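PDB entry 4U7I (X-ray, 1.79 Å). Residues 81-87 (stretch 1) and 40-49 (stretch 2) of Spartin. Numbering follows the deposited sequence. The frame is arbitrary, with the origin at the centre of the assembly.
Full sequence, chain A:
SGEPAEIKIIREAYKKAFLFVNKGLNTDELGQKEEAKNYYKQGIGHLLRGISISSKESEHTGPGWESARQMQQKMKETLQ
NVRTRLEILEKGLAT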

ATOM      1  N   ASN A  81       5.570   3.622  -4.243  1.00 29.86           N
ATOM      2  CA  ASN A  81       5.765   2.691  -5.361  1.00 28.68           C
ATOM      3  C   ASN A  81       4.534   2.553  -6.259  1.00 26.37           C
ATOM      4  O   ASN A  81       4.663   2.526  -7.488  1.00 25.04           O
ATOM      5  CB  ASN A  81       6.172   1.314  -4.845  1.00 31.08           C
ATOM      6  CG  ASN A  81       7.517   1.337  -4.143  1.00 38.14           C
ATOM      7  OD1 ASN A  81       8.358   2.189  -4.427  1.00 35.36           O
ATOM      8  ND2 ASN A  81       7.721   0.411  -3.217  1.00 33.85           N
ATOM      9  N   VAL A  82       3.351   2.457  -5.651  1.00 22.79           N
ATOM     10  CA  VAL A  82       2.109   2.327  -6.428  1.00 24.03           C
ATOM     11  C   VAL A  82       1.853   3.590  -7.240  1.00 23.24           C
ATOM     12  O   VAL A  82       1.464   3.534  -8.418  1.00 25.73           O
ATOM     13  CB  VAL A  82       0.883   2.042  -5.523  1.00 25.95           C
ATOM     14  CG1 VAL A  82      -0.402   1.994  -6.345  1.00 26.69           C
ATOM     15  CG2 VAL A  82       1.066   0.724  -4.780  1.00 26.66           C
ATOM     16  N   ARG A  83       2.081   4.745  -6.627  1.00 25.50           N
ATOM     17  CA  ARG A  83       1.832   5.993  -7.335  1.00 27.61           C
ATOM     18  C   ARG A  83       2.762   6.135  -8.541  1.00 27.67           C
ATOM     19  O   ARG A  83       2.350   6.619  -9.603  1.00 25.91           O
ATOM     20  CB  ARG A  83       1.967   7.179  -6.379  1.00 31.73           C
ATOM     21  CG  ARG A  83       0.689   7.410  -5.575  1.00 29.63           C
ATOM     22  CD  ARG A  83       0.745   8.658  -4.707  1.00 42.10           C
ATOM     23  NE  ARG A  83      -0.594   9.205  -4.483  1.00 53.72           N
ATOM     24  CZ  ARG A  83      -0.911  10.045  -3.502  1.00 51.73           C
ATOM     25  NH1 ARG A  83       0.013  10.436  -2.631  1.00 53.87           N
ATOM     26  NH2 ARG A  83      -2.154  10.495  -3.392  1.00 45.73           N
ATOM     27  N   THR A  84       4.005   5.688  -8.384  1.00 26.57           N
ATOM     28  CA  THR A  84       4.958   5.718  -9.493  1.00 25.96           C
ATOM     29  C   THR A  84       4.492   4.803 -10.624  1.00 28.26           C
ATOM     30  O   THR A  84       4.430   5.212 -11.790  1.00 30.73           O
ATOM     31  CB  THR A  84       6.350   5.296  -9.037  1.00 32.26           C
ATOM     32  OG1 THR A  84       6.865   6.290  -8.139  1.00 33.96           O
ATOM     33  CG2 THR A  84       7.286   5.145 -10.231  1.00 34.59           C
ATOM     34  N   ARG A  85       4.159   3.564 -10.285  1.00 24.85           N
ATOM     35  CA  ARG A  85       3.746   2.599 -11.307  1.00 24.15           C
ATOM     36  C   ARG A  85       2.464   3.052 -11.996  1.00 25.84           C
ATOM     37  O   ARG A  85       2.298   2.901 -13.211  1.00 25.65           O
ATOM     38  CB  ARG A  85       3.554   1.210 -10.691  1.00 23.36           C
ATOM     39  CG  ARG A  85       3.182   0.135 -11.704  1.00 27.74           C
ATOM     40  CD  ARG A  85       4.269  -0.006 -12.778  1.00 27.92           C
ATOM     41  NE  ARG A  85       3.946  -1.068 -13.735  1.00 29.72           N
ATOM     42  CZ  ARG A  85       4.689  -1.370 -14.795  1.00 36.04           C
ATOM     43  NH1 ARG A  85       5.796  -0.681 -15.037  1.00 42.07           N
ATOM     44  NH2 ARG A  85       4.327  -2.350 -15.617  1.00 29.90           N
ATOM     45  N   LEU A  86       1.553   3.616 -11.215  1.00 25.57           N
ATOM     46  CA  LEU A  86       0.297   4.090 -11.782  1.00 24.14           C
ATOM     47  C   LEU A  86       0.524   5.190 -12.810  1.00 24.23           C
ATOM     48  O   LEU A  86      -0.080   5.185 -13.883  1.00 32.46           O
ATOM     49  CB  LEU A  86      -0.628   4.582 -10.672  1.00 25.76           C
ATOM     50  CG  LEU A  86      -2.006   5.024 -11.179  1.00 25.77           C
ATOM     51  CD1 LEU A  86      -2.701   3.911 -11.952  1.00 24.88           C
ATOM     52  CD2 LEU A  86      -2.872   5.491 -10.015  1.00 26.69           C
ATOM     53  N   GLU A  87       1.407   6.131 -12.495  1.00 28.72           N
ATOM     54  CA  GLU A  87       1.645   7.241 -13.403  1.00 28.90           C
ATOM     55  C   GLU A  87       2.315   6.713 -14.665  1.00 31.96           C
ATOM     56  O   GLU A  87       2.024   7.159 -15.774  1.00 32.04           O
ATOM     57  CB  GLU A  87       2.492   8.323 -12.739  1.00 29.29           C
ATOM     58  CG  GLU A  87       2.705   9.519 -13.644  1.00 31.43           C
ATOM     59  CD  GLU A  87       3.418  10.667 -12.973  1.00 49.72           C
ATOM     60  OE1 GLU A  87       3.653  10.597 -11.749  1.00 49.01           O
ATOM     61  OE2 GLU A  87       3.744  11.646 -13.682  1.00 62.42           O
TER
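Stretch 2, residues 40-49: YKQGIGHLLR

Both stretches are helical throughout, with phi/psi values near -60/-40 and i to i+4 backbone hydrogen bonds such as Leu86 N to Val82 O (2.8 Å) in stretch 1 and Ile44 N to Tyr40 O (2.8 Å) in stretch 2. Their N-to-C directions differ by 151°, so the helices run roughly antiparallel, with a signed crossing angle of -151°; the axes approach to 9.9 Å. The closest CA pair is Val82 CA to Tyr40 CA, 6.4 Å, which fixes the register.

Asn81 opens stretch 1 but makes no contact; its side chain is out of reach of stretch 2. Val82, with its CA-to-CB bond directed toward the partner, supplies the first contact. Its CG1 lies 3.7 Å from Tyr40 CB and also 3.7 Å from Ile44 CG1, while its CG2 reaches Leu47 CD1 more loosely at 4.4 Å. Gly43 has no side chain to add here.

Arg83 starts sideways, yet its extended chain (chi2 and chi3 both t) follows the partner helix: CG is 3.8 Å from Ile44 CD1, and NH2 is 3.8 Å from Leu48 CD2. These are packing contacts against carbon, without a polar partner in stretch 2. Thr84 is out of reach. Arg85 returns toward stretch 2, its CG 3.6 Å from Tyr40 CE2, so the aliphatic part of the arginine packs on the tyrosine; Arg85 NE and NH2 and Tyr40 OH are hydrogen-bonded elsewhere in the structure.

Leu86, one turn after Val82, places CD2 3.7 Å from Ile44 CD1 and 3.6 Å from Lys41 CG, with CD1 4.4 Å from Tyr40 CB. Glu87 again makes no contact. No hydrogen bond crosses between the modelled atoms, the terminal amine of Lys41 being absent from the model, and the 458 Å² buried in total reflects mainly side-chain packing.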

ATOM      1  N   TYR A  40      -4.685  -0.686  -8.457  1.00 20.60           N
ATOM      2  CA  TYR A  40      -3.731   0.236  -7.870  1.00 22.57           C
ATOM      3  C   TYR A  40      -4.451   1.451  -7.293  1.00 24.17           C
ATOM      4  O   TYR A  40      -4.124   1.904  -6.191  1.00 24.82           O
ATOM      5  CB  TYR A  40      -2.680   0.685  -8.896  1.00 22.05           C
ATOM      6  CG  TYR A  40      -1.630  -0.346  -9.284  1.00 23.10           C
ATOM      7  CD1 TYR A  40      -1.214  -1.341  -8.401  1.00 21.93           C
ATOM      8  CD2 TYR A  40      -1.042  -0.306 -10.545  1.00 23.80           C
ATOM      9  CE1 TYR A  40      -0.229  -2.265  -8.772  1.00 24.71           C
ATOM     10  CE2 TYR A  40      -0.081  -1.238 -10.925  1.00 28.56           C
ATOM     11  CZ  TYR A  40       0.317  -2.210 -10.044  1.00 27.47           C
ATOM     12  OH  TYR A  40       1.281  -3.123 -10.437  1.00 24.60           O
ATOM     13  N   LYS A  41      -5.417   1.993  -8.034  1.00 21.71           N
ATOM     14  CA  LYS A  41      -6.136   3.162  -7.546  1.00 25.59           C
ATOM     15  C   LYS A  41      -6.920   2.816  -6.287  1.00 28.82           C
ATOM     16  O   LYS A  41      -7.009   3.628  -5.367  1.00 28.72           O
ATOM     17  CB  LYS A  41      -7.065   3.727  -8.622  1.00 28.68           C
ATOM     18  CG  LYS A  41      -6.313   4.473  -9.716  1.00 33.92           C
ATOM     19  CD  LYS A  41      -7.244   5.107 -10.730  1.00 41.99           C
ATOM     20  CE  LYS A  41      -7.868   4.072 -11.618  1.00 39.62           C
ATOM     21  N   GLN A  42      -7.482   1.613  -6.230  1.00 26.79           N
ATOM     22  CA  GLN A  42      -8.196   1.223  -5.020  1.00 27.98           C
ATOM     23  C   GLN A  42      -7.209   1.090  -3.876  1.00 24.31           C
ATOM     24  O   GLN A  42      -7.494   1.511  -2.756  1.00 29.08           O
ATOM     25  CB  GLN A  42      -8.975  -0.078  -5.219  1.00 26.59           C
ATOM     26  CG  GLN A  42     -10.084   0.062  -6.236  1.00 29.60           C
ATOM     27  CD  GLN A  42     -10.913  -1.185  -6.354  1.00 38.04           C
ATOM     28  OE1 GLN A  42     -11.629  -1.556  -5.420  1.00 29.65           O
ATOM     29  NE2 GLN A  42     -10.816  -1.855  -7.503  1.00 31.32           N
ATOM     30  N   GLY A  43      -6.033   0.538  -4.162  1.00 24.49           N
ATOM     31  CA  GLY A  43      -5.023   0.382  -3.132  1.00 25.27           C
ATOM     32  C   GLY A  43      -4.587   1.733  -2.581  1.00 27.56           C
ATOM     33  O   GLY A  43      -4.442   1.901  -1.371  1.00 24.86           O
ATOM     34  N   ILE A  44      -4.393   2.703  -3.471  1.00 24.57           N
ATOM     35  CA  ILE A  44      -4.010   4.059  -3.063  1.00 22.70           C
ATOM     36  C   ILE A  44      -5.011   4.636  -2.060  1.00 26.92           C
ATOM     37  O   ILE A  44      -4.610   5.242  -1.069  1.00 29.36           O
ATOM     38  CB  ILE A  44      -3.871   4.988  -4.295  1.00 25.84           C
ATOM     39  CG1 ILE A  44      -2.591   4.632  -5.050  1.00 29.10           C
ATOM     40  CG2 ILE A  44      -3.836   6.445  -3.872  1.00 27.40           C
ATOM     41  CD1 ILE A  44      -2.412   5.346  -6.382  1.00 29.15           C
ATOM     42  N   GLY A  45      -6.304   4.417  -2.294  1.00 26.38           N
ATOM     43  CA  GLY A  45      -7.330   4.928  -1.398  1.00 28.64           C
ATOM     44  C   GLY A  45      -7.154   4.382   0.008  1.00 32.65           C
ATOM     45  O   GLY A  45      -7.199   5.123   0.995  1.00 32.46           O
ATOM     46  N   HIS A  46      -6.947   3.073   0.102  1.00 28.59           N
ATOM     47  CA  HIS A  46      -6.753   2.446   1.404  1.00 25.64           C
ATOM     48  C   HIS A  46      -5.443   2.885   2.043  1.00 27.70           C
ATOM     49  O   HIS A  46      -5.397   3.113   3.257  1.00 29.53           O
ATOM     50  CB  HIS A  46      -6.801   0.927   1.274  1.00 25.14           C
ATOM     51  CG  HIS A  46      -8.107   0.429   0.742  1.00 28.70           C
ATOM     52  ND1 HIS A  46      -9.283   0.552   1.447  1.00 36.32           N
ATOM     53  CD2 HIS A  46      -8.429  -0.157  -0.432  1.00 26.28           C
ATOM     54  CE1 HIS A  46     -10.275   0.052   0.732  1.00 36.84           C
ATOM     55  NE2 HIS A  46      -9.786  -0.383  -0.413  1.00 31.18           N
ATOM     56  N   LEU A  47      -4.380   3.002   1.247  1.00 26.47           N
ATOM     57  CA  LEU A  47      -3.083   3.404   1.806  1.00 22.73           C
ATOM     58  C   LEU A  47      -3.198   4.800   2.408  1.00 30.24           C
ATOM     59  O   LEU A  47      -2.746   5.056   3.532  1.00 28.46           O
ATOM     60  CB  LEU A  47      -1.968   3.389   0.746  1.00 20.42           C
ATOM     61  CG  LEU A  47      -1.600   2.000   0.217  1.00 22.80           C
ATOM     62  CD1 LEU A  47      -0.860   2.128  -1.088  1.00 23.66           C
ATOM     63  CD2 LEU A  47      -0.745   1.277   1.242  1.00 25.50           C
ATOM     64  N   LEU A  48      -3.803   5.706   1.651  1.00 32.52           N
ATOM     65  CA  LEU A  48      -3.940   7.087   2.101  1.00 34.55           C
ATOM     66  C   LEU A  48      -4.677   7.170   3.427  1.00 41.28           C
ATOM     67  O   LEU A  48      -4.287   7.927   4.314  1.00 44.91           O
ATOM     68  CB  LEU A  48      -4.671   7.930   1.057  1.00 27.36           C
ATOM     69  CG  LEU A  48      -3.898   8.323  -0.201  1.00 30.20           C
ATOM     70  CD1 LEU A  48      -4.868   8.927  -1.204  1.00 30.51           C
ATOM     71  CD2 LEU A  48      -2.757   9.296   0.116  1.00 38.17           C
ATOM     72  N   ARG A  49      -5.737   6.385   3.566  1.00 28.77           N
ATOM     73  CA  ARG A  49      -6.526   6.443   4.788  1.00 32.70           C
ATOM     74  C   ARG A  49      -5.727   5.965   5.993  1.00 32.82           C
ATOM     75  O   ARG A  49      -5.757   6.592   7.052  1.00 33.75           O
ATOM     76  CB  ARG A  49      -7.793   5.606   4.655  1.00 32.44           C
ATOM     77  CG  ARG A  49      -8.674   5.675   5.894  1.00 40.05           C
ATOM     78  CD  ARG A  49      -9.996   4.974   5.668  1.00 41.53           C
ATOM     79  NE  ARG A  49      -9.820   3.535   5.489  1.00 46.18           N
ATOM     80  CZ  ARG A  49      -9.793   2.926   4.307  1.00 46.36           C
ATOM     81  NH1 ARG A  49      -9.930   3.628   3.191  1.00 39.39           N
ATOM     82  NH2 ARG A  49      -9.634   1.610   4.245  1.00 40.44           N
TER